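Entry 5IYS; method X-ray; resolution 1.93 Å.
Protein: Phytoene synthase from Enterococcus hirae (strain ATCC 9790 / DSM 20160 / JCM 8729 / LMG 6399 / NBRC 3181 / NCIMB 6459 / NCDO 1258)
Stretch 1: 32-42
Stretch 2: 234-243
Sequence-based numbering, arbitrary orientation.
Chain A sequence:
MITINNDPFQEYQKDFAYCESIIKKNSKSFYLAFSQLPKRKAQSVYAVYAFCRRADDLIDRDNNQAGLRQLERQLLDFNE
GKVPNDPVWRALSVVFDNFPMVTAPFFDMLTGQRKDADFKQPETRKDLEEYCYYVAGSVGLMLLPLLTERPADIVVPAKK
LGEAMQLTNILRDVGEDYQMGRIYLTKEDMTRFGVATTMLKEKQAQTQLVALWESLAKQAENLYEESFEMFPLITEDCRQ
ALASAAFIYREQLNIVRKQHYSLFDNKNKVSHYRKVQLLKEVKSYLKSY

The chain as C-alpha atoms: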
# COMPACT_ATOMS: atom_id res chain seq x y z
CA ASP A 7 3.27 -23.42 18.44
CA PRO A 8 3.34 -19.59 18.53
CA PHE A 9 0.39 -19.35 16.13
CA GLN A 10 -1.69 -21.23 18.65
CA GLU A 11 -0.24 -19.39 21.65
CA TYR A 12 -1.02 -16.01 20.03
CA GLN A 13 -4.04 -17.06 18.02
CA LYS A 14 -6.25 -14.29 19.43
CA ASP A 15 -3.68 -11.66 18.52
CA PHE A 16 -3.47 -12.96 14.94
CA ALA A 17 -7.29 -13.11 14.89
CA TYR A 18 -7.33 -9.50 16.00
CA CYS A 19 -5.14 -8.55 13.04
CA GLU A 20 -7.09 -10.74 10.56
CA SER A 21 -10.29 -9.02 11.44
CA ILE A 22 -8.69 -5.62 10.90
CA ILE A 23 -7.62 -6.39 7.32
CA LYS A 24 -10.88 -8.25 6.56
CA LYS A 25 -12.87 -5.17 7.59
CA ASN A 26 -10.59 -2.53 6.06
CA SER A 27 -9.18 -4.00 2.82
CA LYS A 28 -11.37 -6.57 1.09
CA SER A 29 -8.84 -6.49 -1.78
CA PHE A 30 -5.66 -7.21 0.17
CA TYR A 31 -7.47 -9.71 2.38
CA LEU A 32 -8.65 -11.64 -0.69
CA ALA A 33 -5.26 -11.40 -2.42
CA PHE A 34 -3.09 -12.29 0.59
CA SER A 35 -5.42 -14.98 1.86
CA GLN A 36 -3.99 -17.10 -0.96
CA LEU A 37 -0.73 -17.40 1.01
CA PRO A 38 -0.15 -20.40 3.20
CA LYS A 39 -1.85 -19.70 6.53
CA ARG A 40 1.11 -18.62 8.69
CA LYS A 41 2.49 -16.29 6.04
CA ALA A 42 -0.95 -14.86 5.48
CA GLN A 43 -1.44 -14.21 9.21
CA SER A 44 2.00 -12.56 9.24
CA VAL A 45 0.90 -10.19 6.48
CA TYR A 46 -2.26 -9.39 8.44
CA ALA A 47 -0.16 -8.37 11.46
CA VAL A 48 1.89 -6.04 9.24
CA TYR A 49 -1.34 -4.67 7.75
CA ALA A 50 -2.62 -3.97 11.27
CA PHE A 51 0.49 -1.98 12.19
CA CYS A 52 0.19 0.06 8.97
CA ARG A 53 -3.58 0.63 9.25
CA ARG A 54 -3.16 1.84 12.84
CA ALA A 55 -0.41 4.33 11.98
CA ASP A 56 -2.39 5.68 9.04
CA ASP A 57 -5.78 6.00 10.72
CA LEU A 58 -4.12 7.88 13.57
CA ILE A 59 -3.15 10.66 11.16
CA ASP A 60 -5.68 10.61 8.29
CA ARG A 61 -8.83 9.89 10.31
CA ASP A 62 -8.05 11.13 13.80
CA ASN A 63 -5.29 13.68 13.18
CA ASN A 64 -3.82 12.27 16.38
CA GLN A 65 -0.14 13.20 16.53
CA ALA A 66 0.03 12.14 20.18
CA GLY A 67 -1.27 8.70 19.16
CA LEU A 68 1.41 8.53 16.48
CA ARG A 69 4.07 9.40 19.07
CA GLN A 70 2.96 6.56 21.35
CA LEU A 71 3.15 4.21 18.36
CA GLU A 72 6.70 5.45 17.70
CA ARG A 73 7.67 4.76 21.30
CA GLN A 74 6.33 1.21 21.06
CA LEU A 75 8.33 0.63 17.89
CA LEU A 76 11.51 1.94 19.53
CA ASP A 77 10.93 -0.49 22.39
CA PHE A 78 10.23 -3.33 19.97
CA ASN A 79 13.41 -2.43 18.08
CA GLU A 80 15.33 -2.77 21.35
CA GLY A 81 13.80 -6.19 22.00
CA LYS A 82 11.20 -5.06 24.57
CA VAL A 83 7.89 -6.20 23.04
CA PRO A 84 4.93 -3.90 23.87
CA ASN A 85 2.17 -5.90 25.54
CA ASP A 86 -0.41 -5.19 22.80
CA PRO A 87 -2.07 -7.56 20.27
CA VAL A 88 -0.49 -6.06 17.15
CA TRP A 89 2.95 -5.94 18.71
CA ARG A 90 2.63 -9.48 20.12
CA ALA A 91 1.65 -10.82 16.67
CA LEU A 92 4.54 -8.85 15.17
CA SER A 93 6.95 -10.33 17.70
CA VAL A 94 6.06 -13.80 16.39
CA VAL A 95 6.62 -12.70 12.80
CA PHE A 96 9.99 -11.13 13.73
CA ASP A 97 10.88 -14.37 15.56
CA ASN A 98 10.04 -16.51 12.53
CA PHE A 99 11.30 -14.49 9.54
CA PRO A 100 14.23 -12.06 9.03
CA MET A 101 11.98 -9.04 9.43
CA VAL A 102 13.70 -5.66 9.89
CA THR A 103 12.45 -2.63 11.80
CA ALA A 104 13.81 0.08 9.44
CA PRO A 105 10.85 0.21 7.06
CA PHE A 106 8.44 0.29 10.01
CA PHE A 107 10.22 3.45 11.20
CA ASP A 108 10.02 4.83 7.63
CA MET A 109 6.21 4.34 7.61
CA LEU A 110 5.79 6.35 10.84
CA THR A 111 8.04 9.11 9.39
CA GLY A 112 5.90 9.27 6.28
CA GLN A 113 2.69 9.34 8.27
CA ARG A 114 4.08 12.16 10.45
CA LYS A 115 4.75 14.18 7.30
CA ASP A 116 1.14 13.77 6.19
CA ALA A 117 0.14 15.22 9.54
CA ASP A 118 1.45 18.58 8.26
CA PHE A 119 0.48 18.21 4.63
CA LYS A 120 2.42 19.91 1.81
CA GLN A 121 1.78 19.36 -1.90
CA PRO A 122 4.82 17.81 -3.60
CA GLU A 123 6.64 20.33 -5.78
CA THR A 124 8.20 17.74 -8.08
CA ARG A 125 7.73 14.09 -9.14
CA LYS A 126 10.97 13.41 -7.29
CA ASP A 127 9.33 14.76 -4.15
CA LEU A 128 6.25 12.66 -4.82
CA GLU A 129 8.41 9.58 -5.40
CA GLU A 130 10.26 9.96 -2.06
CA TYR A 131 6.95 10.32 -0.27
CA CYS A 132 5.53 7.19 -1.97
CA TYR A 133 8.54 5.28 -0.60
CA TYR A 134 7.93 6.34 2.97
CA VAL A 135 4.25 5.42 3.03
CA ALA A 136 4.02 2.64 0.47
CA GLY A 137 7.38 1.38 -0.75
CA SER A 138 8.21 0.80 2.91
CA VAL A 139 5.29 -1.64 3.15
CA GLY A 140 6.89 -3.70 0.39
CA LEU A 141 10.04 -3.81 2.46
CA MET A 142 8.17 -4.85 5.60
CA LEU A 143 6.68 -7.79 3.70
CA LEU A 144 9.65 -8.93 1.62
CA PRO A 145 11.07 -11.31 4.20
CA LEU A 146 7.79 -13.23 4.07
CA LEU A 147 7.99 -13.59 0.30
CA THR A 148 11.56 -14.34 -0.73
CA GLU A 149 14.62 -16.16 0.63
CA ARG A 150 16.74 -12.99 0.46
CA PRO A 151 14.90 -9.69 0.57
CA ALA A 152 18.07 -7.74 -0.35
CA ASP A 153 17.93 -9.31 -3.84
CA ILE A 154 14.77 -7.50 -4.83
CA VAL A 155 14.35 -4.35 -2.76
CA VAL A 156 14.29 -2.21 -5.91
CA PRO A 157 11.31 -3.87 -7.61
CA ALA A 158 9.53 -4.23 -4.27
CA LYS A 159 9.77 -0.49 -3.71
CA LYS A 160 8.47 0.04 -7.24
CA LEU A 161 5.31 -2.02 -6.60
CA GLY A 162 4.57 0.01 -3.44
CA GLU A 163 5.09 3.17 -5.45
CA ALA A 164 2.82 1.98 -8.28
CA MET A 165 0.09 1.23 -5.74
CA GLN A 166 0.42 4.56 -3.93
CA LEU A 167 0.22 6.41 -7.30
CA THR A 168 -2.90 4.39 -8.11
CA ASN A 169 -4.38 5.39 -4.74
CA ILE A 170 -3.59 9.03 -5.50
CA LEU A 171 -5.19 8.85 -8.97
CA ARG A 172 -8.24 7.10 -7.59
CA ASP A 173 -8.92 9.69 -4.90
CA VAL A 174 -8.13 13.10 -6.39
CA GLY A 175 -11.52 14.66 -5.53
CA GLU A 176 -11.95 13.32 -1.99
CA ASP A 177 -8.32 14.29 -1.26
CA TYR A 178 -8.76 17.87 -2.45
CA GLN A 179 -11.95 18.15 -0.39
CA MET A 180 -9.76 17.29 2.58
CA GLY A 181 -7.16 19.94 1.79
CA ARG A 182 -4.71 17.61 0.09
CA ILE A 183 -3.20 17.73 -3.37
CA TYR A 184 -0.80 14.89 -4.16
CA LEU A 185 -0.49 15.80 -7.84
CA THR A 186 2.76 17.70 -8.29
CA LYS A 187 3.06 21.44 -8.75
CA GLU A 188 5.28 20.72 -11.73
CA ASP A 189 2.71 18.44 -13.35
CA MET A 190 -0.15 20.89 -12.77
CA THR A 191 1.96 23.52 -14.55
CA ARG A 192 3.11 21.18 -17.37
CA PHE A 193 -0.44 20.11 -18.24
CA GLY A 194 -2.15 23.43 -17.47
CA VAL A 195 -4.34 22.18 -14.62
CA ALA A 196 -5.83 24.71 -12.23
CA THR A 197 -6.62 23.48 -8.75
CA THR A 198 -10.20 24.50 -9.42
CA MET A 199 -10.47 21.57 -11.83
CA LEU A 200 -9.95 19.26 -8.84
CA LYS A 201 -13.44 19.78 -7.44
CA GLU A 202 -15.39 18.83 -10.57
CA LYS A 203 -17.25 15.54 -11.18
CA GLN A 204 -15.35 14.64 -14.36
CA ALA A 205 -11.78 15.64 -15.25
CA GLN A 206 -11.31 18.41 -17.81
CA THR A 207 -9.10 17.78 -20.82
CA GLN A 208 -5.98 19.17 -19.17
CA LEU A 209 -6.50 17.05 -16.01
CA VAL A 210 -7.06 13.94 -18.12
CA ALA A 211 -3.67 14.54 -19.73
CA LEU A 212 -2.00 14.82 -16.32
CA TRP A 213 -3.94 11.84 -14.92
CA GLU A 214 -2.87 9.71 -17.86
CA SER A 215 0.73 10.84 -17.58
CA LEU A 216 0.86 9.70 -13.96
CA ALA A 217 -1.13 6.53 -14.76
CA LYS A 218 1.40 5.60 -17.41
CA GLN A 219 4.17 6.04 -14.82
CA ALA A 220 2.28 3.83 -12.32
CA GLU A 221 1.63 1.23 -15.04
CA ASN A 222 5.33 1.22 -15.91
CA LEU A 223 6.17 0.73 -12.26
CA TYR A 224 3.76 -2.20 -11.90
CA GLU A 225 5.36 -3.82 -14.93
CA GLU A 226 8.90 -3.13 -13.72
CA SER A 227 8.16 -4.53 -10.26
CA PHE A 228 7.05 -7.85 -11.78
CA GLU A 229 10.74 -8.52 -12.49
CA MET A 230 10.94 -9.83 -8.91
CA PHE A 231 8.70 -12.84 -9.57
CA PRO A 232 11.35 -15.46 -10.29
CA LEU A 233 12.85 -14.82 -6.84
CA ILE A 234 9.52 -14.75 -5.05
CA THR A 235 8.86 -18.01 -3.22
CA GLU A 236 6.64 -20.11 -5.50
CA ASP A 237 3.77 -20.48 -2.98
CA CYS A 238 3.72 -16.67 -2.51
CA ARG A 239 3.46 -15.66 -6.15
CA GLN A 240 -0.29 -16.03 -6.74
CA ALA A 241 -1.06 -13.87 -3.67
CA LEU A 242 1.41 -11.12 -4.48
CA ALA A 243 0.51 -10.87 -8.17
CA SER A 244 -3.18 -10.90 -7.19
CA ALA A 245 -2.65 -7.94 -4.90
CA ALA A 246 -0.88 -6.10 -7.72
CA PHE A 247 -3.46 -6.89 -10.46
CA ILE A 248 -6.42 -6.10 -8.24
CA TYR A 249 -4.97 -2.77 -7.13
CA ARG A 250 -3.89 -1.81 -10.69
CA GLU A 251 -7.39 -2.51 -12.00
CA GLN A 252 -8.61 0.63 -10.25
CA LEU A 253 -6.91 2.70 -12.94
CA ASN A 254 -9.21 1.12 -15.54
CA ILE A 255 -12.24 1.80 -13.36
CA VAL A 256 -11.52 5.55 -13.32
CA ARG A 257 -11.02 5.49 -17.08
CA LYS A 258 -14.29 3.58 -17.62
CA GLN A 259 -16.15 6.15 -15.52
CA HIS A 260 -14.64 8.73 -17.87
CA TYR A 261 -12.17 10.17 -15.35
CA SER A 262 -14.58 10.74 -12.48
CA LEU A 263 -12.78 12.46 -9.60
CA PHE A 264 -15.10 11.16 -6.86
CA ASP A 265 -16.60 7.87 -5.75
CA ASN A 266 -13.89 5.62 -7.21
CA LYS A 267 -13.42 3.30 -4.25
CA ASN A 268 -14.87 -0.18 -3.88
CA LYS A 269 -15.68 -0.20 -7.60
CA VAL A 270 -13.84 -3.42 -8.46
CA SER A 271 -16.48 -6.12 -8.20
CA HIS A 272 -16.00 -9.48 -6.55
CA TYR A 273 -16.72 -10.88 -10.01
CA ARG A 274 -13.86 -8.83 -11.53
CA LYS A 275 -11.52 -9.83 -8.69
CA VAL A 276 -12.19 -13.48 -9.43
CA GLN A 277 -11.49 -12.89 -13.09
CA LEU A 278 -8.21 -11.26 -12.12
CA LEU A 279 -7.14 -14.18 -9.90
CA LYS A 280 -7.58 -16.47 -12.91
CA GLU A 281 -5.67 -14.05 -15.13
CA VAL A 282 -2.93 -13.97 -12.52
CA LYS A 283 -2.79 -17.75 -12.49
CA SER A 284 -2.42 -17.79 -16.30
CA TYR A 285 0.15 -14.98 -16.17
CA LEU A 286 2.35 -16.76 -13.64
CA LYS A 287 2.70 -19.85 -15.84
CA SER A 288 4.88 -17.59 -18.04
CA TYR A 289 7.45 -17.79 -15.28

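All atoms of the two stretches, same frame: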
# COMPACT_ATOMS: atom_id res chain seq x y z
N LEU A 32 -8.43 -10.59 0.32
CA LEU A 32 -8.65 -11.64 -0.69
C LEU A 32 -7.32 -12.06 -1.32
O LEU A 32 -6.99 -13.26 -1.36
CB LEU A 32 -9.53 -11.07 -1.81
CG LEU A 32 -9.76 -12.02 -2.99
CD1 LEU A 32 -10.34 -13.32 -2.43
CD2 LEU A 32 -10.75 -11.37 -3.96
N ALA A 33 -6.52 -11.09 -1.74
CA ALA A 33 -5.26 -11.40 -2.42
C ALA A 33 -4.34 -12.19 -1.48
O ALA A 33 -3.90 -13.29 -1.81
CB ALA A 33 -4.60 -10.13 -2.89
N PHE A 34 -4.08 -11.67 -0.28
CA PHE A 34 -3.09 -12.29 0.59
C PHE A 34 -3.56 -13.54 1.29
O PHE A 34 -2.75 -14.30 1.81
CB PHE A 34 -2.44 -11.29 1.55
CG PHE A 34 -1.47 -10.36 0.86
CD1 PHE A 34 -0.32 -10.86 0.27
CD2 PHE A 34 -1.79 -9.02 0.64
CE1 PHE A 34 0.56 -10.02 -0.42
CE2 PHE A 34 -0.91 -8.16 -0.02
CZ PHE A 34 0.28 -8.65 -0.54
N SER A 35 -4.86 -13.77 1.30
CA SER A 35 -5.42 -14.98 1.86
C SER A 35 -5.05 -16.21 1.04
O SER A 35 -5.16 -17.33 1.52
CB SER A 35 -6.95 -14.86 1.98
OG SER A 35 -7.53 -15.02 0.70
N GLN A 36 -4.49 -15.99 -0.14
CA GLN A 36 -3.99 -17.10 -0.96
C GLN A 36 -2.63 -17.63 -0.52
O GLN A 36 -2.18 -18.64 -1.05
CB GLN A 36 -3.90 -16.66 -2.42
CG GLN A 36 -5.28 -16.36 -3.00
CD GLN A 36 -5.20 -15.75 -4.38
OE1 GLN A 36 -5.44 -16.40 -5.40
NE2 GLN A 36 -4.73 -14.51 -4.43
N LEU A 37 -1.96 -16.92 0.38
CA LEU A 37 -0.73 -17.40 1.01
C LEU A 37 -1.02 -18.58 1.90
O LEU A 37 -2.12 -18.69 2.46
CB LEU A 37 -0.12 -16.29 1.87
CG LEU A 37 0.42 -15.09 1.11
CD1 LEU A 37 0.84 -13.97 2.11
CD2 LEU A 37 1.59 -15.62 0.26
N PRO A 38 -0.02 -19.43 2.12
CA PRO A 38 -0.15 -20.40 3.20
C PRO A 38 -0.48 -19.65 4.49
O PRO A 38 0.00 -18.52 4.68
CB PRO A 38 1.27 -20.97 3.33
CG PRO A 38 1.93 -20.72 1.99
CD PRO A 38 1.35 -19.39 1.55
N LYS A 39 -1.15 -20.33 5.41
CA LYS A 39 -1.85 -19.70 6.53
C LYS A 39 -0.92 -18.83 7.38
O LYS A 39 -1.26 -17.71 7.67
CB LYS A 39 -2.51 -20.77 7.42
CG LYS A 39 -3.35 -20.19 8.57
CD LYS A 39 -4.26 -21.23 9.24
CE LYS A 39 -5.05 -20.59 10.41
NZ LYS A 39 -5.52 -21.53 11.49
N ARG A 40 0.23 -19.37 7.80
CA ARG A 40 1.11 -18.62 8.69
C ARG A 40 1.73 -17.39 8.07
O ARG A 40 1.90 -16.36 8.75
CB ARG A 40 2.16 -19.52 9.35
CG ARG A 40 1.51 -20.54 10.26
CD ARG A 40 2.41 -21.72 10.65
NE ARG A 40 1.55 -22.68 11.34
CZ ARG A 40 1.70 -23.06 12.61
NH1 ARG A 40 2.81 -22.78 13.30
NH2 ARG A 40 0.72 -23.75 13.17
N LYS A 41 2.04 -17.48 6.78
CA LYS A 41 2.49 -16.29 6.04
C LYS A 41 1.37 -15.29 5.87
O LYS A 41 1.54 -14.09 6.09
CB LYS A 41 3.11 -16.69 4.69
CG LYS A 41 4.54 -17.19 4.86
CD LYS A 41 5.15 -17.60 3.53
CE LYS A 41 6.68 -17.71 3.63
NZ LYS A 41 7.18 -18.28 2.33
N ALA A 42 0.16 -15.79 5.59
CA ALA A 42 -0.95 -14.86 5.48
C ALA A 42 -1.20 -14.13 6.81
O ALA A 42 -1.41 -12.92 6.85
CB ALA A 42 -2.22 -15.62 5.01
N ILE A 234 10.58 -14.56 -6.03
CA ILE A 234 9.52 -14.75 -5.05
C ILE A 234 9.28 -16.24 -4.80
O ILE A 234 9.22 -17.04 -5.74
CB ILE A 234 8.25 -14.08 -5.52
CG1 ILE A 234 8.50 -12.59 -5.71
CG2 ILE A 234 7.08 -14.35 -4.52
CD1 ILE A 234 8.55 -11.82 -4.40
N THR A 235 9.17 -16.60 -3.53
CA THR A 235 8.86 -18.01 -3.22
C THR A 235 7.60 -18.49 -3.96
O THR A 235 6.62 -17.76 -4.10
CB THR A 235 8.69 -18.20 -1.71
OG1 THR A 235 9.87 -17.75 -1.06
CG2 THR A 235 8.50 -19.68 -1.38
N GLU A 236 7.68 -19.67 -4.56
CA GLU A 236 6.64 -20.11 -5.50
C GLU A 236 5.23 -20.02 -4.89
O GLU A 236 4.34 -19.37 -5.47
CB GLU A 236 6.87 -21.55 -5.96
CG GLU A 236 5.76 -22.02 -6.89
CD GLU A 236 5.99 -23.44 -7.37
OE1 GLU A 236 7.17 -23.82 -7.49
OE2 GLU A 236 4.99 -24.18 -7.54
N ASP A 237 5.08 -20.55 -3.68
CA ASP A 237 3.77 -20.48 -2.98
C ASP A 237 3.27 -19.09 -2.56
O ASP A 237 2.14 -18.95 -2.07
CB ASP A 237 3.72 -21.48 -1.81
CG ASP A 237 4.63 -21.11 -0.63
OD1 ASP A 237 5.17 -19.99 -0.49
OD2 ASP A 237 4.72 -21.97 0.28
N CYS A 238 4.09 -18.07 -2.80
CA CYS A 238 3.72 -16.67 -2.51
C CYS A 238 3.38 -15.87 -3.76
O CYS A 238 2.95 -14.72 -3.68
CB CYS A 238 4.83 -15.94 -1.74
SG CYS A 238 5.15 -16.66 -0.11
N ARG A 239 3.67 -16.42 -4.94
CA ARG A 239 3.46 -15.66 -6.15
C ARG A 239 2.02 -15.29 -6.48
O ARG A 239 1.76 -14.21 -6.96
CB ARG A 239 4.06 -16.42 -7.34
CG ARG A 239 5.57 -16.47 -7.24
CD ARG A 239 6.12 -17.17 -8.50
NE ARG A 239 7.51 -17.52 -8.24
CZ ARG A 239 8.16 -18.51 -8.81
NH1 ARG A 239 7.54 -19.30 -9.68
NH2 ARG A 239 9.45 -18.68 -8.54
N GLN A 240 1.12 -16.26 -6.40
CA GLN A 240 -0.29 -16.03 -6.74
C GLN A 240 -0.86 -14.91 -5.88
O GLN A 240 -1.52 -13.98 -6.38
CB GLN A 240 -1.06 -17.34 -6.50
CG GLN A 240 -2.57 -17.30 -6.71
CD GLN A 240 -2.99 -16.89 -8.10
OE1 GLN A 240 -2.37 -17.27 -9.11
NE2 GLN A 240 -4.13 -16.22 -8.18
N ALA A 241 -0.54 -14.92 -4.59
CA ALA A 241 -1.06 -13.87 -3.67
C ALA A 241 -0.48 -12.49 -4.00
O ALA A 241 -1.21 -11.50 -4.10
CB ALA A 241 -0.76 -14.26 -2.21
N LEU A 242 0.83 -12.42 -4.25
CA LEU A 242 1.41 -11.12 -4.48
C LEU A 242 0.97 -10.53 -5.82
O LEU A 242 0.67 -9.35 -5.94
CB LEU A 242 2.95 -11.25 -4.45
CG LEU A 242 3.70 -9.98 -4.85
CD1 LEU A 242 3.48 -8.84 -3.90
CD2 LEU A 242 5.21 -10.30 -5.00
N ALA A 243 1.04 -11.32 -6.90
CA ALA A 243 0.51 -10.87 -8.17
C ALA A 243 -0.97 -10.49 -8.13
O ALA A 243 -1.40 -9.49 -8.72
CB ALA A 243 0.78 -11.96 -9.24
O HOH W 1 0.33 -17.45 -3.02
O HOH W 2 -0.12 -20.76 -1.56
O HOH W 3 6.54 -21.42 1.91

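Near its start, stretch 2 reaches the helix of stretch 1 through Thr235, whose CG2 lies 4.2 Å from Lys41 NZ, a marginal touch. Threonine suits the spot in having two different branches: its hydroxyl is hydrogen-bonded elsewhere in the structure, while its methyl, CG2, is the atom nearest Lys41 NZ. The carbonyl of Thr235 serves its own stretch: Cys238 N donates to Thr235 O at 2.9 Å.

Asp237 brings charge to an exposed edge. Its OD1 forms a long salt bridge with Lys41 NZ, at 3.9 Å, and water 3 reinforces the link, accepting from Lys41 NZ at 3.2 Å and donating to Asp237 OD2 at 2.5 Å. The lysine suits this role because its long, extended chain carries the ammonium group out to the carboxylate. Pro38 CG packs 3.5 Å from Asp237 OD2. The backbone of Asp237 also takes part: water 2 donates to both Asp237 O, at 2.9 Å, and Gln36 O, at 3.0 Å, joining two carbonyls that, both being acceptors, cannot bond to each other. Water 1 donates to Asp237 O at 2.5 Å and accepts from Ala241 N at 3.1 Å.

Cys238 is buried, and its compact, weakly polar side chain fits against Leu37, with SG 3.7 Å from Leu37 CD2. The CA-to-CB bond of Arg239 points away from stretch 1, and the residue bonds within its own stretch, its NE donating to Ile234 O at 3.1 Å.

Gln240 supplies the direct hydrogen bond of the contact: its NE2 donates to Gln36 OE1 at 3.1 Å. An amide suits both positions, since each can donate and accept; Gln36 NE2 meanwhile donates to Ala33 O at 3.0 Å.

Ala241 is the most extensively covered residue. Its small methyl allows close approach, with CB 3.3 Å from Ala33 O, 3.6 Å from Leu37 CG and 4.2 Å from Phe34 CD1. Finally, Leu242 is an apolar residue in a buried position; its CA-to-CB bond points away, and its CA lies 4.3 Å from Phe34 CE1, obliquely placed to the ring.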